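Long-range contacts in chitinase (Thermococcus kodakarensis KOD1, PDB 5DHD), which hydrolyses chitin, and whose chitin-binding domain ChBD2, the fragment described here, probably holds the enzyme on its insoluble substrate: residues D15-Y21 with F77-E83; V23-G29 with R69-F75; V34-K40 with V85-Y91. All coordinates share one frame; numbering follows the deposited sequence.

The three contacts sample both sheets of an antiparallel beta-sandwich, and all are partly buried. Interactions 1 and 2 hold the same pair, strands 19-26 and 72-79, at its two ends, their centres about 22 Å apart, and run out to the surface there: interaction 1 into loops rich in side-chain hydrogen bonds, interaction 2 into glycine turns and a cis-proline. Interaction 3 joins strands 34-39 and 85-92 of the facing sheet, nearest the centre of the chain, and has the most buried residues, 7 of 14; it turns one lysine and two tyrosines outward to bound polyethylene glycol and pairs a second lysine with a glutamate. Phe77 meets Val85, and Phe75 meets Val35, across the core.

Interaction 1 (D15-Y21 with F77-E83); sequences DWGNTEY and FIATGSE
Over one face of the Phe77 ring lies Tyr21 CB, 3.7 Å from the Phe77 centroid and offset toward the rim, in a CH-pi contact. The two rings are nearly parallel, their planes 15° apart, but they are slid so far that they barely overlap. Phe77 owes this to a first torsion that sets CG between the backbone N and the carbonyl carbon (chi1 59°), which swings the ring back toward the partner strand. Phe62 of the other sheet stacks on Phe77. The indole of Trp16 is met differently: Ile78 CD1 comes in at its edge, in plane, 3.9 Å from Trp16 CH2, while Asn18 O lies over the centre of one indole face.

Between these two layers the strands pair through Tyr21 with Phe77 and Thr19 with Ala79, both hydrogen-bonded pairs. Past Ala79, side chains take over from the ladder. Thr19 OG1 is gripped twice: it donates to Gly81 O at 2.9 Å, in the carbonyl plane and on a lone pair, and accepts from Glu83 N at 2.8 Å. Its hydroxyl lies anti to the carbonyl carbon (chi1 -53°), the branch that faces the 81-83 loop. Asn18 OD1 also takes Gly81 N, at 3.0 Å, again in plane on a lone pair, and the loop is thus fastened at both ends. Asp15 OD1 accepts from Gly17 N at 2.9 Å, closing an Asx turn. Tyr21 OH hydrogen-bonds to Val85 N at the start of the next strand.

The arrangement is that of two adjacent antiparallel strands in one sheet of a beta-sandwich, the fold of cellulose-binding-type carbohydrate-binding domains: Tyr21 and Phe77 face the core, Trp16 and Ile78 pack on the outer face, and polar side chains fix the loops at the strand ends.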
# COMPACT_ATOMS: atom_id res chain seq x y z
N ASP A 15 -5.44 5.48 13.84
CA ASP A 15 -6.46 4.56 14.35
C ASP A 15 -7.52 5.24 15.22
O ASP A 15 -7.20 5.90 16.21
CB ASP A 15 -5.71 3.47 15.13
CG ASP A 15 -6.63 2.47 15.82
OD1 ASP A 15 -7.86 2.48 15.62
OD2 ASP A 15 -6.08 1.64 16.57
N TRP A 16 -8.78 5.07 14.83
CA TRP A 16 -9.90 5.63 15.60
C TRP A 16 -11.00 4.58 15.78
O TRP A 16 -12.13 4.91 16.17
CB TRP A 16 -10.49 6.83 14.87
CG TRP A 16 -11.09 6.47 13.54
CD1 TRP A 16 -12.30 5.90 13.30
CD2 TRP A 16 -10.49 6.69 12.25
NE1 TRP A 16 -12.51 5.75 11.95
CE2 TRP A 16 -11.41 6.22 11.28
CE3 TRP A 16 -9.26 7.23 11.83
CZ2 TRP A 16 -11.14 6.28 9.91
CZ3 TRP A 16 -8.99 7.29 10.46
CH2 TRP A 16 -9.93 6.81 9.52
N GLY A 17 -10.67 3.31 15.54
CA GLY A 17 -11.67 2.25 15.63
C GLY A 17 -11.46 1.47 14.34
O GLY A 17 -11.46 0.23 14.32
N ASN A 18 -11.31 2.23 13.26
CA ASN A 18 -10.93 1.68 11.96
C ASN A 18 -9.61 2.42 11.75
O ASN A 18 -9.38 3.47 12.38
CB ASN A 18 -11.93 2.00 10.86
CG ASN A 18 -13.21 1.21 11.04
OD1 ASN A 18 -13.16 0.04 11.41
ND2 ASN A 18 -14.35 1.85 10.81
N THR A 19 -8.77 1.92 10.87
CA THR A 19 -7.45 2.50 10.71
C THR A 19 -7.08 2.94 9.31
O THR A 19 -7.22 2.19 8.35
CB THR A 19 -6.41 1.49 11.21
OG1 THR A 19 -6.77 1.08 12.55
CG2 THR A 19 -5.03 2.08 11.27
N GLU A 20 -6.60 4.18 9.22
CA GLU A 20 -6.19 4.75 7.96
C GLU A 20 -4.69 4.59 7.74
O GLU A 20 -3.89 4.82 8.66
CB GLU A 20 -6.52 6.25 7.90
CG GLU A 20 -6.04 6.96 6.63
CD GLU A 20 -6.63 8.36 6.46
OE1 GLU A 20 -7.80 8.56 6.84
OE2 GLU A 20 -5.95 9.26 5.94
N TYR A 21 -4.33 4.17 6.54
CA TYR A 21 -2.94 3.99 6.16
C TYR A 21 -2.67 4.92 4.99
O TYR A 21 -3.23 4.76 3.90
CB TYR A 21 -2.67 2.53 5.76
CG TYR A 21 -2.81 1.58 6.92
CD1 TYR A 21 -4.06 1.13 7.32
CD2 TYR A 21 -1.69 1.18 7.66
CE1 TYR A 21 -4.21 0.31 8.43
CE2 TYR A 21 -1.83 0.36 8.78
CZ TYR A 21 -3.10 -0.07 9.16
OH TYR A 21 -3.26 -0.89 10.26
N PHE A 77 -5.65 4.12 2.28
CA PHE A 77 -6.79 3.25 2.45
C PHE A 77 -7.15 3.16 3.92
O PHE A 77 -6.36 3.53 4.80
CB PHE A 77 -6.53 1.83 1.91
CG PHE A 77 -5.37 1.12 2.55
CD1 PHE A 77 -4.08 1.29 2.07
CD2 PHE A 77 -5.59 0.26 3.62
CE1 PHE A 77 -3.00 0.59 2.66
CE2 PHE A 77 -4.52 -0.44 4.21
CZ PHE A 77 -3.23 -0.27 3.73
N ILE A 78 -8.37 2.69 4.18
CA ILE A 78 -8.83 2.51 5.55
C ILE A 78 -9.22 1.05 5.67
O ILE A 78 -9.92 0.51 4.82
CB ILE A 78 -10.05 3.39 5.88
CG1 ILE A 78 -9.65 4.87 5.84
CG2 ILE A 78 -10.62 2.99 7.27
CD1 ILE A 78 -10.83 5.85 5.87
N ALA A 79 -8.72 0.40 6.72
CA ALA A 79 -9.04 -1.00 6.98
C ALA A 79 -9.88 -1.05 8.25
O ALA A 79 -9.70 -0.23 9.15
CB ALA A 79 -7.77 -1.84 7.14
N THR A 80 -10.79 -2.01 8.33
CA THR A 80 -11.65 -2.12 9.50
C THR A 80 -10.86 -2.64 10.69
O THR A 80 -9.97 -3.47 10.55
CB THR A 80 -12.83 -3.05 9.23
OG1 THR A 80 -12.36 -4.36 8.91
CG2 THR A 80 -13.66 -2.50 8.06
N GLY A 81 -11.21 -2.13 11.87
CA GLY A 81 -10.53 -2.56 13.08
C GLY A 81 -9.32 -1.71 13.42
O GLY A 81 -8.93 -0.81 12.67
N SER A 82 -8.73 -2.00 14.58
CA SER A 82 -7.58 -1.28 15.08
C SER A 82 -6.26 -1.89 14.61
O SER A 82 -5.94 -3.03 14.96
CB SER A 82 -7.65 -1.27 16.61
OG SER A 82 -6.51 -0.64 17.16
N GLU A 83 -5.52 -1.13 13.81
CA GLU A 83 -4.23 -1.56 13.27
C GLU A 83 -4.26 -3.00 12.78
O GLU A 83 -3.51 -3.86 13.24
CB GLU A 83 -3.16 -1.40 14.35
CG GLU A 83 -2.98 0.06 14.76
CD GLU A 83 -1.94 0.27 15.83
OE1 GLU A 83 -0.76 -0.10 15.60
OE2 GLU A 83 -2.29 0.79 16.90

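Interaction 2 (V23-G29 with R69-F75); sequences VTLNLGG and RGPTATF. With PE3 (3,6,9,12,15,18,21,24,27,30,33,36,39-tridecaoxahentetracontane-1,41-diol), chain D; PE3 (3,6,9,12,15,18,21,24,27,30,33,36,39-tridecaoxahentetracontane-1,41-diol), chain G.
Val23 with Phe75 and Leu25 with Ala73 form hydrogen-bonded antiparallel pairs, the axes of strands 23-26 and 72-75 running at 167° and approaching to 4.5 Å. Leu27 N adds a further bond to Pro71 O where the ladder gives way to turns.

On the buried side Val23 and Phe75 point the same way. Phe75 CG sits between its backbone N and carbonyl carbon (chi1 72°), which turns the ring toward Val23. Val23 CB stands over one face of the ring, 4.0 Å from the Phe75 centroid, and Val23 CG1 approaches Phe75 CE1 to 3.5 Å; Leu25 CD1 comes to the ring edge. Trp33 and Phe62 meet the same ring. Replacing Phe75 by an alanine would probably open a gap under Val23 and beside Leu25 CD1 and leave the Trp33 ring without this aromatic neighbour.

The outward side carries threonines and Asn26. Thr24 OG1 and Thr74 OG1 share a weak hydrogen bond at 3.3 Å, while the methyls Thr24 CG2 and Thr72 CG2 touch at 3.8 Å. A water donates to Asn26 OD1 at 2.7 Å, accepts from Gly28 N and reaches Pro71 O weakly. Pro71 follows a cis peptide bond, its CB lying 3.5 Å from Gly29 N. A side chain on Gly70 would run into Gly29 O.

This is the end of a central strand pair in a beta-sandwich sheet, alternating residues facing the aromatic core and the surface.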
# COMPACT_ATOMS: atom_id res chain seq x y z
N VAL A 23 0.04 6.09 2.50
CA VAL A 23 1.28 5.59 1.94
C VAL A 23 1.93 6.51 0.93
O VAL A 23 1.26 7.02 0.03
CB VAL A 23 0.99 4.23 1.25
CG1 VAL A 23 2.28 3.66 0.64
CG2 VAL A 23 0.38 3.25 2.24
N THR A 24 3.23 6.72 1.07
CA THR A 24 3.97 7.52 0.10
C THR A 24 5.08 6.66 -0.44
O THR A 24 5.84 6.03 0.32
CB THR A 24 4.60 8.77 0.75
OG1 THR A 24 3.56 9.65 1.16
CG2 THR A 24 5.50 9.51 -0.25
N LEU A 25 5.16 6.61 -1.76
CA LEU A 25 6.19 5.85 -2.44
C LEU A 25 7.20 6.81 -3.05
O LEU A 25 6.84 7.72 -3.78
CB LEU A 25 5.59 4.97 -3.55
CG LEU A 25 4.41 4.09 -3.16
CD1 LEU A 25 3.94 3.30 -4.40
CD2 LEU A 25 4.79 3.11 -2.02
N ASN A 26 8.46 6.59 -2.72
CA ASN A 26 9.55 7.40 -3.22
C ASN A 26 10.29 6.49 -4.19
O ASN A 26 11.20 5.78 -3.79
CB ASN A 26 10.41 7.81 -2.02
CG ASN A 26 11.73 8.41 -2.44
OD1 ASN A 26 11.79 9.16 -3.39
ND2 ASN A 26 12.78 8.08 -1.70
N LEU A 27 9.88 6.51 -5.46
CA LEU A 27 10.46 5.64 -6.48
C LEU A 27 11.57 6.21 -7.34
O LEU A 27 12.35 5.45 -7.92
CB LEU A 27 9.33 5.13 -7.37
CG LEU A 27 8.10 4.61 -6.59
CD1 LEU A 27 7.03 4.19 -7.60
CD2 LEU A 27 8.48 3.43 -5.67
N GLY A 28 11.65 7.54 -7.45
CA GLY A 28 12.68 8.15 -8.26
C GLY A 28 12.36 8.13 -9.75
O GLY A 28 13.17 8.59 -10.57
N GLY A 29 11.20 7.60 -10.10
CA GLY A 29 10.78 7.52 -11.49
C GLY A 29 9.37 6.98 -11.57
O GLY A 29 8.76 6.69 -10.53
N ARG A 69 1.99 7.05 -10.94
CA ARG A 69 3.06 6.06 -11.13
C ARG A 69 4.41 6.50 -10.57
O ARG A 69 5.35 5.71 -10.52
CB ARG A 69 3.22 5.72 -12.61
CG ARG A 69 1.98 5.08 -13.21
CD ARG A 69 2.13 4.76 -14.72
NE ARG A 69 3.04 3.66 -14.98
CZ ARG A 69 4.22 3.78 -15.60
NH1 ARG A 69 4.62 4.96 -16.04
NH2 ARG A 69 5.01 2.72 -15.73
N GLY A 70 4.50 7.76 -10.14
CA GLY A 70 5.74 8.27 -9.59
C GLY A 70 6.12 9.61 -10.18
O GLY A 70 5.34 10.18 -10.95
N PRO A 71 7.32 10.15 -9.88
CA PRO A 71 8.36 9.60 -9.01
C PRO A 71 7.96 9.43 -7.55
O PRO A 71 8.45 8.52 -6.87
CB PRO A 71 9.53 10.56 -9.19
CG PRO A 71 8.86 11.87 -9.49
CD PRO A 71 7.74 11.46 -10.42
N THR A 72 7.09 10.31 -7.06
CA THR A 72 6.61 10.23 -5.69
C THR A 72 5.10 10.03 -5.77
O THR A 72 4.37 10.90 -6.24
CB THR A 72 6.91 11.52 -4.90
OG1 THR A 72 8.33 11.77 -4.91
CG2 THR A 72 6.48 11.36 -3.45
N ALA A 73 4.65 8.86 -5.33
CA ALA A 73 3.24 8.53 -5.37
C ALA A 73 2.65 8.46 -3.97
O ALA A 73 3.26 7.91 -3.06
CB ALA A 73 3.05 7.20 -6.06
N THR A 74 1.47 9.03 -3.80
CA THR A 74 0.80 9.00 -2.51
C THR A 74 -0.61 8.47 -2.69
O THR A 74 -1.33 8.88 -3.59
CB THR A 74 0.73 10.41 -1.86
OG1 THR A 74 2.06 10.86 -1.54
CG2 THR A 74 -0.06 10.35 -0.55
N PHE A 75 -0.98 7.52 -1.84
CA PHE A 75 -2.32 6.96 -1.87
C PHE A 75 -2.66 6.53 -0.46
O PHE A 75 -1.84 6.65 0.45
CB PHE A 75 -2.45 5.76 -2.86
CG PHE A 75 -1.76 4.49 -2.42
CD1 PHE A 75 -0.39 4.33 -2.60
CD2 PHE A 75 -2.49 3.45 -1.82
CE1 PHE A 75 0.24 3.15 -2.21
CE2 PHE A 75 -1.85 2.28 -1.43
CZ PHE A 75 -0.48 2.14 -1.63
C42 PE3 D . 3.40 11.79 6.66
C41 PE3 D . 3.75 12.24 8.06
O40 PE3 D . 2.67 13.03 8.56
C39 PE3 D . 3.02 13.44 9.87
C38 PE3 D . 1.90 14.28 10.48
O37 PE3 D . 0.70 13.52 10.58
C36 PE3 D . -0.33 14.34 11.15
C35 PE3 D . -1.66 13.53 11.25
O34 PE3 D . -2.12 13.16 9.92
C33 PE3 D . -3.34 12.40 10.02
C32 PE3 D . -3.83 11.99 8.62
O31 PE3 D . -3.04 12.58 7.57
C30 PE3 D . -3.56 12.14 6.33
C29 PE3 D . -2.78 12.75 5.17
O28 PE3 D . -1.43 12.27 5.19
C27 PE3 D . -0.77 12.85 4.06
C26 PE3 D . 0.68 12.36 3.98
O25 PE3 D . 0.74 10.93 4.00
C24 PE3 D . 2.13 10.61 3.87
C23 PE3 D . 2.34 9.11 3.86
O22 PE3 D . 3.42 8.74 4.67
O31 PE3 G . 14.26 5.59 -4.30
C30 PE3 G . 14.79 5.83 -2.99
C29 PE3 G . 14.92 4.50 -2.24
O HOH W 1 10.88 9.95 -5.78

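Interaction 3 (V34-K40 with V85-Y91); sequences VVKVKLK and VEAIYLY. With PE3 (3,6,9,12,15,18,21,24,27,30,33,36,39-tridecaoxahentetracontane-1,41-diol), chain E; PE3 (3,6,9,12,15,18,21,24,27,30,33,36,39-tridecaoxahentetracontane-1,41-diol), chain F; PE3 (3,6,9,12,15,18,21,24,27,30,33,36,39-tridecaoxahentetracontane-1,41-diol), chain H.
Lys36 NZ, on the strand beside Tyr91, donates to four ether oxygens of one bound polyethylene glycol, O4, O7, O13 and O16, with Lys36 NZ 2.9 Å from O16. The polymer wraps the ammonium much as a crown ether does. The lysine chain, extended beyond CG, passes Tyr91 obliquely, Lys36 CD lying 4.2 Å from Tyr91 CE2. The same polymer continues over the tyrosine, its C14 sitting 3.3 Å above the centre of one Tyr91 face. A second glycol fragment touches Tyr89, near its hydroxyl.

Farther along, Lys38 bends at CB-CG and again at CD-CE (chi2 68°, chi4 58°), which brings NZ back to the backbone, where it donates to Leu39 O at 2.9 Å. The same ammonium makes a salt bridge to Glu86, 3.3 Å from Lys38 NZ to Glu86 OE1, reached from above the carboxylate plane, 51° out of it. Lys40 CG packs against the other carboxylate oxygen.

The opposite side of the strands is wholly apolar. Val35 CG1 meets Ile88 CG2 at 3.5 Å, and Leu39 CD2 meets Val85 CG2 at 3.6 Å, with Val37 CG1 also reaching Val85. Phe75 and Phe77 of the facing sheet close over this layer.

Val34 with Tyr91 and Lys36 with Tyr89 form regular hydrogen-bonded pairs. Lys38 then stands opposite both Glu86 and Ala87, a classic beta bulge that shifts the register by one residue. Bonds from Lys38 N to Ala87 O and from Glu86 N to Lys38 O bracket it. The whole is an antiparallel strand pair at the middle of the second beta-sandwich sheet.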
# COMPACT_ATOMS: atom_id res chain seq x y z
N VAL A 34 3.42 -2.13 -7.40
CA VAL A 34 2.44 -3.03 -6.82
C VAL A 34 2.65 -3.07 -5.32
O VAL A 34 3.73 -3.43 -4.85
CB VAL A 34 2.61 -4.47 -7.38
CG1 VAL A 34 1.61 -5.41 -6.72
CG2 VAL A 34 2.40 -4.47 -8.88
N VAL A 35 1.64 -2.66 -4.57
CA VAL A 35 1.74 -2.69 -3.12
C VAL A 35 0.80 -3.78 -2.61
O VAL A 35 -0.41 -3.73 -2.84
CB VAL A 35 1.38 -1.34 -2.50
CG1 VAL A 35 1.22 -1.47 -0.98
CG2 VAL A 35 2.49 -0.35 -2.80
N LYS A 36 1.37 -4.78 -1.94
CA LYS A 36 0.60 -5.89 -1.40
C LYS A 36 0.44 -5.73 0.10
O LYS A 36 1.43 -5.61 0.83
CB LYS A 36 1.27 -7.23 -1.71
CG LYS A 36 1.37 -7.54 -3.18
CD LYS A 36 1.74 -9.00 -3.33
CE LYS A 36 1.54 -9.46 -4.74
NZ LYS A 36 1.95 -10.87 -4.94
N VAL A 37 -0.80 -5.77 0.56
CA VAL A 37 -1.12 -5.60 1.96
C VAL A 37 -1.76 -6.84 2.57
O VAL A 37 -2.69 -7.41 2.00
CB VAL A 37 -2.09 -4.41 2.12
CG1 VAL A 37 -2.45 -4.21 3.59
CG2 VAL A 37 -1.48 -3.15 1.51
N LYS A 38 -1.24 -7.25 3.73
CA LYS A 38 -1.77 -8.40 4.45
C LYS A 38 -2.54 -7.89 5.65
O LYS A 38 -2.00 -7.15 6.48
CB LYS A 38 -0.63 -9.31 4.93
CG LYS A 38 -1.10 -10.51 5.79
CD LYS A 38 -1.88 -11.52 4.96
CE LYS A 38 -2.24 -12.76 5.79
NZ LYS A 38 -3.06 -12.43 7.00
N LEU A 39 -3.81 -8.26 5.75
CA LEU A 39 -4.66 -7.84 6.86
C LEU A 39 -4.91 -8.99 7.82
O LEU A 39 -4.85 -10.15 7.43
CB LEU A 39 -6.03 -7.38 6.34
CG LEU A 39 -6.09 -6.26 5.31
CD1 LEU A 39 -7.54 -5.99 4.94
CD2 LEU A 39 -5.43 -5.02 5.87
N LYS A 40 -5.20 -8.66 9.08
CA LYS A 40 -5.53 -9.69 10.06
C LYS A 40 -6.86 -10.29 9.63
O LYS A 40 -7.68 -9.62 9.01
CB LYS A 40 -5.68 -9.05 11.43
CG LYS A 40 -4.38 -8.84 12.18
CD LYS A 40 -4.65 -8.41 13.62
CE LYS A 40 -4.33 -6.94 13.82
NZ LYS A 40 -4.73 -6.46 15.18
N VAL A 85 -3.49 -4.02 9.69
CA VAL A 85 -2.48 -4.34 8.68
C VAL A 85 -1.27 -5.00 9.34
O VAL A 85 -0.65 -4.43 10.24
CB VAL A 85 -1.99 -3.09 7.91
CG1 VAL A 85 -0.78 -3.44 7.04
CG2 VAL A 85 -3.11 -2.56 7.02
N GLU A 86 -0.94 -6.21 8.89
CA GLU A 86 0.19 -6.94 9.45
C GLU A 86 1.47 -6.66 8.69
O GLU A 86 2.56 -6.69 9.27
CB GLU A 86 -0.09 -8.44 9.41
CG GLU A 86 -1.37 -8.82 10.12
CD GLU A 86 -1.59 -10.32 10.17
OE1 GLU A 86 -1.16 -11.02 9.23
OE2 GLU A 86 -2.22 -10.79 11.14
N ALA A 87 1.36 -6.41 7.39
CA ALA A 87 2.54 -6.14 6.56
C ALA A 87 2.16 -5.46 5.25
O ALA A 87 1.06 -5.65 4.73
CB ALA A 87 3.27 -7.46 6.25
N ILE A 88 3.10 -4.67 4.72
CA ILE A 88 2.91 -3.98 3.45
C ILE A 88 4.18 -4.21 2.65
O ILE A 88 5.28 -3.96 3.14
CB ILE A 88 2.67 -2.46 3.64
CG1 ILE A 88 1.40 -2.22 4.49
CG2 ILE A 88 2.57 -1.77 2.25
CD1 ILE A 88 1.12 -0.74 4.79
N TYR A 89 4.02 -4.69 1.42
CA TYR A 89 5.16 -4.97 0.54
C TYR A 89 5.10 -4.12 -0.72
O TYR A 89 4.05 -4.02 -1.35
CB TYR A 89 5.15 -6.45 0.12
CG TYR A 89 5.14 -7.43 1.28
CD1 TYR A 89 6.34 -7.85 1.88
CD2 TYR A 89 3.95 -7.91 1.79
CE1 TYR A 89 6.32 -8.73 2.96
CE2 TYR A 89 3.92 -8.80 2.86
CZ TYR A 89 5.11 -9.19 3.43
OH TYR A 89 5.07 -10.08 4.47
N LEU A 90 6.23 -3.53 -1.09
CA LEU A 90 6.31 -2.73 -2.31
C LEU A 90 7.11 -3.49 -3.36
O LEU A 90 8.30 -3.76 -3.18
CB LEU A 90 6.96 -1.38 -2.06
CG LEU A 90 7.32 -0.57 -3.33
CD1 LEU A 90 6.06 -0.17 -4.11
CD2 LEU A 90 8.12 0.67 -2.91
N TYR A 91 6.44 -3.83 -4.46
CA TYR A 91 7.06 -4.54 -5.56
C TYR A 91 7.13 -3.65 -6.80
O TYR A 91 6.15 -3.01 -7.16
CB TYR A 91 6.29 -5.81 -5.92
CG TYR A 91 6.50 -6.94 -4.95
CD1 TYR A 91 7.61 -7.79 -5.07
CD2 TYR A 91 5.63 -7.15 -3.88
CE1 TYR A 91 7.83 -8.82 -4.15
CE2 TYR A 91 5.84 -8.18 -2.95
CZ TYR A 91 6.95 -9.00 -3.10
OH TYR A 91 7.17 -10.02 -2.20
C18 PE3 E . 4.11 -12.15 -2.50
C17 PE3 E . 5.10 -12.21 -3.66
O16 PE3 E . 4.82 -11.08 -4.48
C15 PE3 E . 5.66 -11.00 -5.61
C14 PE3 E . 5.23 -9.77 -6.38
O13 PE3 E . 3.98 -10.09 -6.96
C12 PE3 E . 3.52 -8.95 -7.66
C11 PE3 E . 2.18 -9.30 -8.31
O10 PE3 E . 1.25 -9.83 -7.38
C9 PE3 E . 0.07 -10.07 -8.14
C8 PE3 E . -1.07 -10.65 -7.32
O7 PE3 E . -0.58 -11.55 -6.34
C6 PE3 E . -1.72 -12.00 -5.62
C5 PE3 E . -1.37 -13.01 -4.53
O4 PE3 E . -0.17 -12.62 -3.87
C30 PE3 F . 9.75 -6.00 7.37
C29 PE3 F . 8.51 -6.51 6.63
O28 PE3 F . 8.08 -7.71 7.25
C27 PE3 F . 6.92 -8.17 6.55
C26 PE3 F . 6.42 -9.48 7.17
O25 PE3 F . 5.74 -9.21 8.40
O13 PE3 H . 6.61 -5.24 13.03
C12 PE3 H . 6.15 -4.36 11.94
C11 PE3 H . 4.80 -4.75 11.44
O10 PE3 H . 3.73 -4.18 12.24
C9 PE3 H . 2.43 -4.69 11.79
C8 PE3 H . 1.24 -4.18 12.65
O7 PE3 H . 1.46 -4.51 14.10
C6 PE3 H . 0.33 -4.01 14.88